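Local coordinates for DNA repair and recombination protein radB (Thermococcus kodakarensis, PDB 2CVH) that probably acts in DNA repair and homologous recombination, binding DNA and ATP but hydrolysing ATP only very weakly and without promoting strand exchange, at residues Leu38-Leu43 with Met65-Leu71; Met1-Gly5 with Leu13-Pro19; Leu98-Ser104 with Trp140-His145. One frame throughout, in Å; residues are numbered along the deposited sequence.

Interaction 1 of 3, residues Leu38-Leu43 with Met65-Leu71; sequences LQTGLL and MAETRGL
This is a largely buried, mainly apolar contact between helix 33-44 and the end of helix 59-67 with the turn that follows it. L38-L43 is fully helical and belongs to helix 33-44. M65-E67 belongs to helix 59-67, and a turn carries the chain on to L71. The nearest CA pairs are Q39-M65 at 7.5 Å and L42-A66 at 7.2 Å. M65 has chi1 m, chi2 t and chi3 p. This sets its SD 3.6 Å from L38 CD1 and its CE 3.7 Å from Q39 CB. L42, with chi1 t, points at the other segment. Its CD2 lies 4.1 Å from A66 CB and its CD1 3.4 Å from L71 CD1. L43 CD2 is 4.0 Å from L71 CD1. The R69 chain runs back past L42 and L43, with NH2 4.0 Å from L43 CD1; its NH1 is hydrogen-bonded to R214 O. G70, at phi/psi 53/44, is the C-prime residue of a Schellman motif. G70 N bonds E67 O at 2.6 Å, and L71 N bonds A66 O at 2.8 Å. The motif turns L71 back onto helix 33-44. That helix runs on from the predicted ATP-binding P-loop, and the strand-loop-helix unit is the hallmark of P-loop NTPases.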
ATOM      1  N   LEU A  38      -4.023  -5.819   2.959  1.00 17.36           N
ATOM      2  CA  LEU A  38      -4.836  -6.567   3.926  1.00 16.00           C
ATOM      3  C   LEU A  38      -4.063  -7.724   4.548  1.00 15.69           C
ATOM      4  O   LEU A  38      -4.087  -7.918   5.765  1.00 14.15           O
ATOM      5  CB  LEU A  38      -6.112  -7.129   3.262  1.00 21.83           C
ATOM      6  CG  LEU A  38      -7.482  -6.429   3.182  1.00 23.26           C
ATOM      7  CD1 LEU A  38      -8.530  -7.360   2.526  1.00 17.17           C
ATOM      8  CD2 LEU A  38      -7.970  -6.072   4.564  1.00 27.96           C
ATOM      9  N   GLN A  39      -3.368  -8.486   3.707  1.00 11.96           N
ATOM     10  CA  GLN A  39      -2.604  -9.623   4.155  1.00  9.75           C
ATOM     11  C   GLN A  39      -1.407  -9.259   5.001  1.00 14.28           C
ATOM     12  O   GLN A  39      -1.105  -9.947   5.982  1.00 16.89           O
ATOM     13  CB  GLN A  39      -2.171 -10.460   2.959  1.00 10.99           C
ATOM     14  CG  GLN A  39      -1.354 -11.696   3.312  1.00  9.26           C
ATOM     15  CD  GLN A  39      -1.481 -12.789   2.255  1.00 16.59           C
ATOM     16  OE1 GLN A  39      -0.491 -13.393   1.824  1.00 17.13           O
ATOM     17  NE2 GLN A  39      -2.713 -13.071   1.859  1.00 11.29           N
ATOM     18  N   THR A  40      -0.690  -8.213   4.606  1.00 16.99           N
ATOM     19  CA  THR A  40       0.465  -7.783   5.383  1.00 17.50           C
ATOM     20  C   THR A  40      -0.042  -7.334   6.769  1.00 14.49           C
ATOM     21  O   THR A  40       0.464  -7.783   7.787  1.00 13.10           O
ATOM     22  CB  THR A  40       1.216  -6.641   4.672  1.00 17.97           C
ATOM     23  OG1 THR A  40       1.588  -7.088   3.365  1.00 18.73           O
ATOM     24  CG2 THR A  40       2.484  -6.250   5.444  1.00 16.00           C
ATOM     25  N   GLY A  41      -1.090  -6.510   6.781  1.00 15.98           N
ATOM     26  CA  GLY A  41      -1.671  -6.050   8.034  1.00 20.30           C
ATOM     27  C   GLY A  41      -2.163  -7.213   8.884  1.00 20.10           C
ATOM     28  O   GLY A  41      -1.809  -7.353  10.054  1.00 17.91           O
ATOM     29  N   LEU A  42      -2.926  -8.100   8.267  1.00 19.95           N
ATOM     30  CA  LEU A  42      -3.459  -9.262   8.957  1.00 18.66           C
ATOM     31  C   LEU A  42      -2.384 -10.108   9.665  1.00 22.29           C
ATOM     32  O   LEU A  42      -2.505 -10.426  10.850  1.00 25.55           O
ATOM     33  CB  LEU A  42      -4.278 -10.095   7.958  1.00 21.53           C
ATOM     34  CG  LEU A  42      -5.100 -11.346   8.307  1.00 24.40           C
ATOM     35  CD1 LEU A  42      -4.337 -12.582   7.949  1.00 20.70           C
ATOM     36  CD2 LEU A  42      -5.563 -11.343   9.777  1.00 24.01           C
ATOM     37  N   LEU A  43      -1.301 -10.420   8.968  1.00 23.88           N
ATOM     38  CA  LEU A  43      -0.240 -11.246   9.537  1.00 19.63           C
ATOM     39  C   LEU A  43       0.725 -10.523  10.491  1.00 20.30           C
ATOM     40  O   LEU A  43       1.489 -11.184  11.197  1.00 21.53           O
ATOM     41  CB  LEU A  43       0.531 -11.935   8.400  1.00 22.36           C
ATOM     42  CG  LEU A  43      -0.348 -12.696   7.397  1.00 21.51           C
ATOM     43  CD1 LEU A  43       0.510 -13.259   6.301  1.00 21.65           C
ATOM     44  CD2 LEU A  43      -1.092 -13.837   8.101  1.00 24.13           C
ATOM     45  N   MET A  65     -10.041 -13.980   4.549  1.00 29.98           N
ATOM     46  CA  MET A  65      -8.600 -14.186   4.626  1.00 27.28           C
ATOM     47  C   MET A  65      -8.173 -14.676   6.011  1.00 27.13           C
ATOM     48  O   MET A  65      -7.418 -15.637   6.123  1.00 27.74           O
ATOM     49  CB  MET A  65      -7.871 -12.898   4.251  1.00 24.87           C
ATOM     50  CG  MET A  65      -8.130 -12.467   2.810  1.00 24.02           C
ATOM     51  SD  MET A  65      -7.469 -10.849   2.376  1.00 22.30           S
ATOM     52  CE  MET A  65      -5.818 -11.049   3.138  1.00 10.58           C
ATOM     53  N   ALA A  66      -8.711 -14.064   7.067  1.00 28.38           N
ATOM     54  CA  ALA A  66      -8.364 -14.458   8.449  1.00 27.99           C
ATOM     55  C   ALA A  66      -8.761 -15.918   8.728  1.00 24.53           C
ATOM     56  O   ALA A  66      -7.941 -16.722   9.147  1.00 18.77           O
ATOM     57  CB  ALA A  66      -9.044 -13.520   9.455  1.00 20.05           C
ATOM     58  N   GLU A  67     -10.014 -16.256   8.428  1.00 26.71           N
ATOM     59  CA  GLU A  67     -10.531 -17.596   8.654  1.00 31.72           C
ATOM     60  C   GLU A  67      -9.771 -18.657   7.901  1.00 35.97           C
ATOM     61  O   GLU A  67      -9.312 -19.623   8.509  1.00 34.85           O
ATOM     62  CB  GLU A  67     -11.996 -17.689   8.238  1.00 32.28           C
ATOM     63  CG  GLU A  67     -12.960 -17.093   9.206  1.00 31.00           C
ATOM     64  CD  GLU A  67     -14.345 -17.049   8.646  1.00 35.53           C
ATOM     65  OE1 GLU A  67     -15.301 -17.067   9.439  1.00 41.75           O
ATOM     66  OE2 GLU A  67     -14.493 -16.978   7.409  1.00 40.05           O
ATOM     67  N   THR A  68      -9.640 -18.468   6.583  1.00 38.13           N
ATOM     68  CA  THR A  68      -8.960 -19.428   5.717  1.00 40.22           C
ATOM     69  C   THR A  68      -7.525 -19.722   6.122  1.00 42.91           C
ATOM     70  O   THR A  68      -6.896 -20.634   5.583  1.00 48.43           O
ATOM     71  CB  THR A  68      -8.968 -19.007   4.245  1.00 40.80           C
ATOM     72  OG1 THR A  68     -10.234 -18.436   3.903  1.00 44.03           O
ATOM     73  CG2 THR A  68      -8.794 -20.231   3.391  1.00 46.29           C
ATOM     74  N   ARG A  69      -7.003 -18.952   7.066  1.00 41.24           N
ATOM     75  CA  ARG A  69      -5.648 -19.154   7.551  1.00 40.37           C
ATOM     76  C   ARG A  69      -5.736 -19.480   9.056  1.00 41.04           C
ATOM     77  O   ARG A  69      -4.743 -19.420   9.789  1.00 42.18           O
ATOM     78  CB  ARG A  69      -4.827 -17.883   7.236  1.00 40.30           C
ATOM     79  CG  ARG A  69      -4.918 -17.509   5.724  1.00 39.18           C
ATOM     80  CD  ARG A  69      -4.462 -16.083   5.365  1.00 37.96           C
ATOM     81  NE  ARG A  69      -3.016 -16.013   5.230  1.00 38.09           N
ATOM     82  CZ  ARG A  69      -2.363 -16.085   4.078  1.00 37.05           C
ATOM     83  NH1 ARG A  69      -3.025 -16.198   2.937  1.00 34.09           N
ATOM     84  NH2 ARG A  69      -1.035 -16.184   4.086  1.00 39.07           N
ATOM     85  N   GLY A  70      -6.941 -19.880   9.478  1.00 42.48           N
ATOM     86  CA  GLY A  70      -7.246 -20.215  10.865  1.00 39.76           C
ATOM     87  C   GLY A  70      -6.892 -19.152  11.889  1.00 40.69           C
ATOM     88  O   GLY A  70      -6.453 -19.500  12.981  1.00 43.49           O
ATOM     89  N   LEU A  71      -7.206 -17.884  11.598  1.00 41.47           N
ATOM     90  CA  LEU A  71      -6.853 -16.745  12.468  1.00 40.58           C
ATOM     91  C   LEU A  71      -7.799 -15.997  13.424  1.00 40.11           C
ATOM     92  O   LEU A  71      -7.339 -15.076  14.110  1.00 45.04           O
ATOM     93  CB  LEU A  71      -6.151 -15.677  11.628  1.00 36.84           C
ATOM     94  CG  LEU A  71      -4.665 -15.864  11.388  1.00 35.01           C
ATOM     95  CD1 LEU A  71      -4.174 -14.709  10.557  1.00 35.36           C
ATOM     96  CD2 LEU A  71      -3.930 -15.910  12.714  1.00 35.33           C
TER

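Interaction 2 of 3, residues Met1-Gly5 with Leu13-Pro19; sequences MLSTG and LGGGFAP
F17 and T4 form the apolar centre. T4 CG2 sits 3.5 Å from F17 CE2 and 4.1 Å from L13 CD1. L2 CB lies 4.2 Å from F17 CB. F17 has chi1 m and chi2 near 90°, and its side chain touches T40 of helix 33-44 and strand 22-26. M1 covers the outer end, with chi1 and chi2 both m. Its SD is 4.1 Å from A18 CB and 4.0 Å from P19 CD. Its CB is 3.5 Å from G16 N. Both segments lack regular helix or strand, but the backbones meet in a single antiparallel bridge, the hydrogen-bonded pair L2-F17, with CA atoms 4.8 Å apart. L2 N donates to F17 O at 2.7 Å, and F17 N to L2 O at 2.9 Å. The bridge joins the two ends of the excursion through helix 7-12, just before strand 22-26 of the RecA-like sheet. G14, at phi 77°, makes a Schellman motif after that helix. G15 and G16 also have positive phi, 135° and 146°. A CB on G16 would clash with L2 O, whereas its CA approaches L2 O to 3.2 Å in a CA-H...O contact. At the polar edge S3 OG accepts from G5 N at 3.0 Å, an ST turn. S3 OG and T4 OG1 are both hydrogen-bonded to the D10 carboxylate.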
ATOM      1  N   MET A   1      11.560  -6.278   8.722  1.00 30.68           N
ATOM      2  CA  MET A   1      10.626  -6.303   7.559  1.00 30.63           C
ATOM      3  C   MET A   1       9.270  -6.877   7.971  1.00 31.51           C
ATOM      4  O   MET A   1       9.187  -7.823   8.768  1.00 26.45           O
ATOM      5  CB  MET A   1      11.196  -7.166   6.430  1.00 31.97           C
ATOM      6  CG  MET A   1      12.607  -6.800   6.012  1.00 37.47           C
ATOM      7  SD  MET A   1      12.690  -5.085   5.531  1.00 41.64           S
ATOM      8  CE  MET A   1      13.349  -5.221   3.888  1.00 41.87           C
ATOM      9  N   LEU A   2       8.211  -6.321   7.397  1.00 25.81           N
ATOM     10  CA  LEU A   2       6.861  -6.773   7.671  1.00 23.98           C
ATOM     11  C   LEU A   2       6.469  -7.776   6.564  1.00 18.87           C
ATOM     12  O   LEU A   2       6.186  -7.364   5.451  1.00 21.50           O
ATOM     13  CB  LEU A   2       5.953  -5.553   7.640  1.00 25.34           C
ATOM     14  CG  LEU A   2       4.825  -5.544   8.648  1.00 32.13           C
ATOM     15  CD1 LEU A   2       3.823  -4.486   8.248  1.00 34.67           C
ATOM     16  CD2 LEU A   2       4.159  -6.893   8.656  1.00 31.52           C
ATOM     17  N   SER A   3       6.468  -9.077   6.855  1.00 18.87           N
ATOM     18  CA  SER A   3       6.138 -10.104   5.854  1.00 14.95           C
ATOM     19  C   SER A   3       4.806  -9.938   5.127  1.00 17.14           C
ATOM     20  O   SER A   3       3.836  -9.416   5.686  1.00 19.65           O
ATOM     21  CB  SER A   3       6.228 -11.503   6.467  1.00 13.45           C
ATOM     22  OG  SER A   3       5.775 -12.498   5.552  1.00 16.64           O
ATOM     23  N   THR A   4       4.792 -10.343   3.851  1.00 20.68           N
ATOM     24  CA  THR A   4       3.601 -10.286   2.975  1.00 17.27           C
ATOM     25  C   THR A   4       2.856 -11.623   3.045  1.00 15.41           C
ATOM     26  O   THR A   4       1.776 -11.770   2.483  1.00 17.81           O
ATOM     27  CB  THR A   4       3.954 -10.077   1.457  1.00 14.85           C
ATOM     28  OG1 THR A   4       4.790 -11.150   1.006  1.00 14.03           O
ATOM     29  CG2 THR A   4       4.667  -8.768   1.225  1.00 13.65           C
ATOM     30  N   GLY A   5       3.458 -12.596   3.717  1.00 13.52           N
ATOM     31  CA  GLY A   5       2.832 -13.894   3.843  1.00 19.17           C
ATOM     32  C   GLY A   5       2.990 -14.677   2.564  1.00 23.57           C
ATOM     33  O   GLY A   5       2.423 -15.755   2.427  1.00 25.28           O
ATOM     34  N   LEU A  13      11.388  -8.618  -1.897  1.00 18.68           N
ATOM     35  CA  LEU A  13      11.550  -7.491  -0.988  1.00 18.31           C
ATOM     36  C   LEU A  13      12.607  -7.607   0.111  1.00 18.94           C
ATOM     37  O   LEU A  13      12.704  -6.714   0.948  1.00 25.01           O
ATOM     38  CB  LEU A  13      10.192  -7.161  -0.341  1.00 12.66           C
ATOM     39  CG  LEU A  13       9.091  -6.587  -1.212  1.00 11.75           C
ATOM     40  CD1 LEU A  13       7.768  -6.670  -0.477  1.00 12.49           C
ATOM     41  CD2 LEU A  13       9.450  -5.150  -1.607  1.00 11.44           C
ATOM     42  N   GLY A  14      13.361  -8.696   0.157  1.00 15.99           N
ATOM     43  CA  GLY A  14      14.343  -8.819   1.206  1.00 16.58           C
ATOM     44  C   GLY A  14      13.719  -9.199   2.542  1.00 21.28           C
ATOM     45  O   GLY A  14      14.374  -9.081   3.577  1.00 22.86           O
ATOM     46  N   GLY A  15      12.455  -9.621   2.535  1.00 17.27           N
ATOM     47  CA  GLY A  15      11.797 -10.060   3.752  1.00 14.74           C
ATOM     48  C   GLY A  15      10.386  -9.563   4.006  1.00 18.12           C
ATOM     49  O   GLY A  15       9.653 -10.116   4.824  1.00 17.12           O
ATOM     50  N   GLY A  16      10.015  -8.476   3.350  1.00 16.20           N
ATOM     51  CA  GLY A  16       8.691  -7.933   3.540  1.00 13.49           C
ATOM     52  C   GLY A  16       8.833  -6.444   3.416  1.00 10.88           C
ATOM     53  O   GLY A  16       9.875  -5.962   3.011  1.00 14.11           O
ATOM     54  N   PHE A  17       7.797  -5.709   3.762  1.00 11.48           N
ATOM     55  CA  PHE A  17       7.858  -4.275   3.674  1.00 14.21           C
ATOM     56  C   PHE A  17       8.843  -3.728   4.700  1.00 16.41           C
ATOM     57  O   PHE A  17       8.985  -4.286   5.793  1.00 17.30           O
ATOM     58  CB  PHE A  17       6.469  -3.700   3.856  1.00 12.13           C
ATOM     59  CG  PHE A  17       5.544  -3.988   2.707  1.00 12.84           C
ATOM     60  CD1 PHE A  17       5.417  -3.090   1.662  1.00 11.24           C
ATOM     61  CD2 PHE A  17       4.742  -5.137   2.710  1.00 15.72           C
ATOM     62  CE1 PHE A  17       4.505  -3.312   0.634  1.00 16.69           C
ATOM     63  CE2 PHE A  17       3.818  -5.374   1.683  1.00 13.54           C
ATOM     64  CZ  PHE A  17       3.701  -4.452   0.641  1.00 13.75           C
ATOM     65  N   ALA A  18       9.555  -2.670   4.306  1.00 16.19           N
ATOM     66  CA  ALA A  18      10.583  -2.026   5.120  1.00 12.82           C
ATOM     67  C   ALA A  18      10.063  -0.993   6.101  1.00 13.47           C
ATOM     68  O   ALA A  18       9.283  -0.113   5.738  1.00 12.27           O
ATOM     69  CB  ALA A  18      11.606  -1.386   4.235  1.00 11.85           C
ATOM     70  N   PRO A  19      10.501  -1.085   7.364  1.00 13.51           N
ATOM     71  CA  PRO A  19      10.062  -0.133   8.376  1.00 16.91           C
ATOM     72  C   PRO A  19      10.742   1.207   8.188  1.00 19.79           C
ATOM     73  O   PRO A  19      11.881   1.273   7.740  1.00 21.89           O
ATOM     74  CB  PRO A  19      10.489  -0.810   9.681  1.00 14.52           C
ATOM     75  CG  PRO A  19      11.697  -1.568   9.307  1.00 15.03           C
ATOM     76  CD  PRO A  19      11.328  -2.152   7.969  1.00 15.12           C
TER

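Interaction 3 of 3, residues Leu98-Ser104 with Trp140-His145; sequences LKKTVDS and WIARKH
V102 lays its CG1 over one face of the H145 imidazole, 3.9 Å from the ring centroid and 24° off the ring normal. This is a CH-pi contact. V102 has chi1 t, and the same CG1 is 4.0 Å from I141 CG2. H145 has chi1 m and chi2 near 102°. Its ND1 donates to I141 O of its own helix at 3.2 Å, which holds the ring against the last turn. H145 NE2 comes within 3.1 Å of V102 O, but the angle is too poor for a hydrogen bond. L98-T101 is the last turn of helix 90-101. V102 is the first residue to leave helical angles, with phi/psi -73/121; V102 and D103 are extended and carry the chain past the H145 ring. W140-H145 is helical throughout. The CA registers are K99-I141 at 6.1 Å and S104-H145 at 6.6 Å. I141, with chi1 m and chi2 t, points at the other helix and puts CD1 3.5 Å from L98 CB and 3.9 Å from K99 N. L98 in turn packs on strands 47-52 and 80-83. At the solvent edge the K99 side chain reaches toward helix 128-145, bringing NZ 3.2 Å from W140 CZ3, oblique to the indole. D103 OD2 is hydrogen-bonded to N105 N. The contact lies away from the predicted ATP site. It joins the ends of two helices that lead into the adjacent parallel strands 106-112 and 149-153, the layered alpha/beta packing of a RecA-like core.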
ATOM      1  N   LEU A  98      -3.260  11.129  12.169  1.00 48.38           N
ATOM      2  CA  LEU A  98      -2.466   9.919  12.315  1.00 45.75           C
ATOM      3  C   LEU A  98      -1.209  10.114  13.135  1.00 44.37           C
ATOM      4  O   LEU A  98      -0.706   9.165  13.749  1.00 40.02           O
ATOM      5  CB  LEU A  98      -2.103   9.352  10.943  1.00 46.49           C
ATOM      6  CG  LEU A  98      -3.212   8.624  10.185  1.00 45.25           C
ATOM      7  CD1 LEU A  98      -2.609   7.945   8.971  1.00 43.15           C
ATOM      8  CD2 LEU A  98      -3.874   7.588  11.093  1.00 44.73           C
ATOM      9  N   LYS A  99      -0.725  11.353  13.164  1.00 46.56           N
ATOM     10  CA  LYS A  99       0.480  11.682  13.909  1.00 52.18           C
ATOM     11  C   LYS A  99       0.336  11.251  15.365  1.00 55.23           C
ATOM     12  O   LYS A  99       1.238  10.610  15.913  1.00 55.76           O
ATOM     13  CB  LYS A  99       0.770  13.179  13.809  1.00 54.22           C
ATOM     14  CG  LYS A  99       2.255  13.526  13.753  1.00 58.15           C
ATOM     15  CD  LYS A  99       2.492  15.007  13.394  1.00 60.20           C
ATOM     16  CE  LYS A  99       1.983  15.354  11.996  1.00 59.27           C
ATOM     17  NZ  LYS A  99       2.032  16.810  11.712  1.00 59.46           N
ATOM     18  N   LYS A 100      -0.826  11.521  15.961  1.00 56.76           N
ATOM     19  CA  LYS A 100      -1.048  11.148  17.352  1.00 59.91           C
ATOM     20  C   LYS A 100      -1.845   9.853  17.577  1.00 57.37           C
ATOM     21  O   LYS A 100      -1.799   9.278  18.670  1.00 55.62           O
ATOM     22  CB  LYS A 100      -1.667  12.314  18.123  1.00 67.91           C
ATOM     23  CG  LYS A 100      -1.479  12.241  19.659  1.00 76.34           C
ATOM     24  CD  LYS A 100      -0.003  12.370  20.108  1.00 78.14           C
ATOM     25  CE  LYS A 100       0.703  11.017  20.211  1.00 80.14           C
ATOM     26  NZ  LYS A 100       2.135  11.158  20.608  1.00 81.76           N
ATOM     27  N   THR A 101      -2.591   9.413  16.564  1.00 52.75           N
ATOM     28  CA  THR A 101      -3.358   8.170  16.660  1.00 48.42           C
ATOM     29  C   THR A 101      -2.403   6.971  16.644  1.00 48.44           C
ATOM     30  O   THR A 101      -2.573   5.997  17.387  1.00 48.64           O
ATOM     31  CB  THR A 101      -4.303   8.006  15.454  1.00 51.20           C
ATOM     32  OG1 THR A 101      -5.065   9.207  15.268  1.00 54.58           O
ATOM     33  CG2 THR A 101      -5.246   6.803  15.651  1.00 49.22           C
ATOM     34  N   VAL A 102      -1.407   7.037  15.769  1.00 45.50           N
ATOM     35  CA  VAL A 102      -0.439   5.962  15.641  1.00 39.79           C
ATOM     36  C   VAL A 102       0.509   5.927  16.825  1.00 37.89           C
ATOM     37  O   VAL A 102       1.229   6.888  17.072  1.00 41.86           O
ATOM     38  CB  VAL A 102       0.396   6.112  14.338  1.00 38.38           C
ATOM     39  CG1 VAL A 102       1.400   4.959  14.213  1.00 33.92           C
ATOM     40  CG2 VAL A 102      -0.524   6.169  13.117  1.00 37.81           C
ATOM     41  N   ASP A 103       0.538   4.802  17.526  1.00 35.97           N
ATOM     42  CA  ASP A 103       1.426   4.628  18.672  1.00 35.08           C
ATOM     43  C   ASP A 103       2.180   3.329  18.503  1.00 32.74           C
ATOM     44  O   ASP A 103       2.064   2.678  17.471  1.00 37.15           O
ATOM     45  CB  ASP A 103       0.624   4.584  19.975  1.00 40.42           C
ATOM     46  CG  ASP A 103      -0.648   3.755  19.853  1.00 45.17           C
ATOM     47  OD1 ASP A 103      -1.744   4.317  20.064  1.00 50.98           O
ATOM     48  OD2 ASP A 103      -0.556   2.549  19.541  1.00 46.10           O
ATOM     49  N   SER A 104       2.889   2.913  19.538  1.00 27.60           N
ATOM     50  CA  SER A 104       3.654   1.678  19.502  1.00 29.84           C
ATOM     51  C   SER A 104       2.826   0.391  19.355  1.00 28.13           C
ATOM     52  O   SER A 104       3.383  -0.704  19.276  1.00 28.84           O
ATOM     53  CB  SER A 104       4.547   1.598  20.740  1.00 34.11           C
ATOM     54  OG  SER A 104       3.832   2.040  21.889  1.00 39.62           O
ATOM     55  N   TRP A 140       7.364  10.890   8.300  1.00 27.91           N
ATOM     56  CA  TRP A 140       7.575  11.290   9.694  1.00 31.98           C
ATOM     57  C   TRP A 140       6.977  10.198  10.602  1.00 27.55           C
ATOM     58  O   TRP A 140       7.637   9.699  11.526  1.00 23.52           O
ATOM     59  CB  TRP A 140       6.832  12.610   9.918  1.00 42.35           C
ATOM     60  CG  TRP A 140       7.272  13.469  11.060  1.00 52.80           C
ATOM     61  CD1 TRP A 140       8.319  13.251  11.917  1.00 57.02           C
ATOM     62  CD2 TRP A 140       6.674  14.710  11.459  1.00 56.55           C
ATOM     63  NE1 TRP A 140       8.408  14.287  12.826  1.00 59.52           N
ATOM     64  CE2 TRP A 140       7.413  15.197  12.564  1.00 58.29           C
ATOM     65  CE3 TRP A 140       5.583  15.461  10.989  1.00 56.73           C
ATOM     66  CZ2 TRP A 140       7.096  16.402  13.210  1.00 58.47           C
ATOM     67  CZ3 TRP A 140       5.266  16.654  11.630  1.00 59.14           C
ATOM     68  CH2 TRP A 140       6.024  17.115  12.729  1.00 58.50           C
ATOM     69  N   ILE A 141       5.728   9.820  10.333  1.00 23.50           N
ATOM     70  CA  ILE A 141       5.073   8.769  11.124  1.00 26.28           C
ATOM     71  C   ILE A 141       5.877   7.466  11.040  1.00 25.39           C
ATOM     72  O   ILE A 141       6.161   6.837  12.074  1.00 28.37           O
ATOM     73  CB  ILE A 141       3.585   8.498  10.670  1.00 23.89           C
ATOM     74  CG1 ILE A 141       2.697   9.700  11.009  1.00 20.90           C
ATOM     75  CG2 ILE A 141       3.027   7.232  11.330  1.00 17.94           C
ATOM     76  CD1 ILE A 141       1.346   9.681  10.314  1.00 22.54           C
ATOM     77  N   ALA A 142       6.286   7.092   9.826  1.00 23.81           N
ATOM     78  CA  ALA A 142       7.042   5.859   9.621  1.00 16.91           C
ATOM     79  C   ALA A 142       8.355   5.876  10.390  1.00 16.75           C
ATOM     80  O   ALA A 142       8.781   4.870  10.963  1.00 14.16           O
ATOM     81  CB  ALA A 142       7.292   5.653   8.140  1.00 18.82           C
ATOM     82  N   ARG A 143       8.997   7.026  10.430  1.00 19.27           N
ATOM     83  CA  ARG A 143      10.273   7.129  11.131  1.00 26.32           C
ATOM     84  C   ARG A 143      10.150   7.181  12.644  1.00 24.90           C
ATOM     85  O   ARG A 143      10.968   6.589  13.357  1.00 27.09           O
ATOM     86  CB  ARG A 143      11.043   8.337  10.634  1.00 28.94           C
ATOM     87  CG  ARG A 143      11.227   8.269   9.178  1.00 34.83           C
ATOM     88  CD  ARG A 143      12.635   8.003   8.840  1.00 36.81           C
ATOM     89  NE  ARG A 143      13.133   9.178   8.148  1.00 39.53           N
ATOM     90  CZ  ARG A 143      13.764   9.134   6.991  1.00 35.80           C
ATOM     91  NH1 ARG A 143      13.974   7.956   6.402  1.00 34.47           N
ATOM     92  NH2 ARG A 143      14.172  10.270   6.434  1.00 34.27           N
ATOM     93  N   LYS A 144       9.143   7.879  13.145  1.00 26.90           N
ATOM     94  CA  LYS A 144       8.991   7.952  14.584  1.00 33.72           C
ATOM     95  C   LYS A 144       8.671   6.584  15.197  1.00 31.72           C
ATOM     96  O   LYS A 144       9.137   6.266  16.296  1.00 34.31           O
ATOM     97  CB  LYS A 144       7.928   8.984  14.967  1.00 38.60           C
ATOM     98  CG  LYS A 144       8.236  10.411  14.515  1.00 48.99           C
ATOM     99  CD  LYS A 144       9.698  10.809  14.767  1.00 52.96           C
ATOM    100  CE  LYS A 144      10.520  10.763  13.466  1.00 55.71           C
ATOM    101  NZ  LYS A 144      12.004  10.737  13.674  1.00 56.02           N
ATOM    102  N   HIS A 145       7.920   5.760  14.473  1.00 27.49           N
ATOM    103  CA  HIS A 145       7.537   4.441  14.981  1.00 22.29           C
ATOM    104  C   HIS A 145       8.264   3.274  14.350  1.00 19.72           C
ATOM    105  O   HIS A 145       8.085   2.124  14.748  1.00 19.75           O
ATOM    106  CB  HIS A 145       6.028   4.258  14.814  1.00 25.88           C
ATOM    107  CG  HIS A 145       5.231   5.325  15.491  1.00 25.89           C
ATOM    108  ND1 HIS A 145       4.663   6.372  14.806  1.00 27.46           N
ATOM    109  CD2 HIS A 145       4.981   5.554  16.801  1.00 24.29           C
ATOM    110  CE1 HIS A 145       4.101   7.205  15.661  1.00 27.64           C
ATOM    111  NE2 HIS A 145       4.281   6.729  16.878  1.00 28.00           N
TER

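In the fold
The contacts follow one another along the chain as interaction 2, interaction 1 and interaction 3. Interactions 1 and 2 touch, with centres 16 Å apart. Helix 33-44 joins them: T40 meets F17 and S3, while L43 packs on G5. The bridged N-terminal segments 1-5 and 13-19 and helix 59-67 thus form one continuous patch on the helix that follows the predicted P-loop. Interaction 3 is separate. Its centre is 24 Å from that of interaction 1 and 19 Å from that of interaction 2. The nearest atoms of interactions 2 and 3 are about 5 Å apart and do not touch. Interaction 3 pairs helices 90-101 and 128-145, which connect other strands of the same mixed RecA-like sheet.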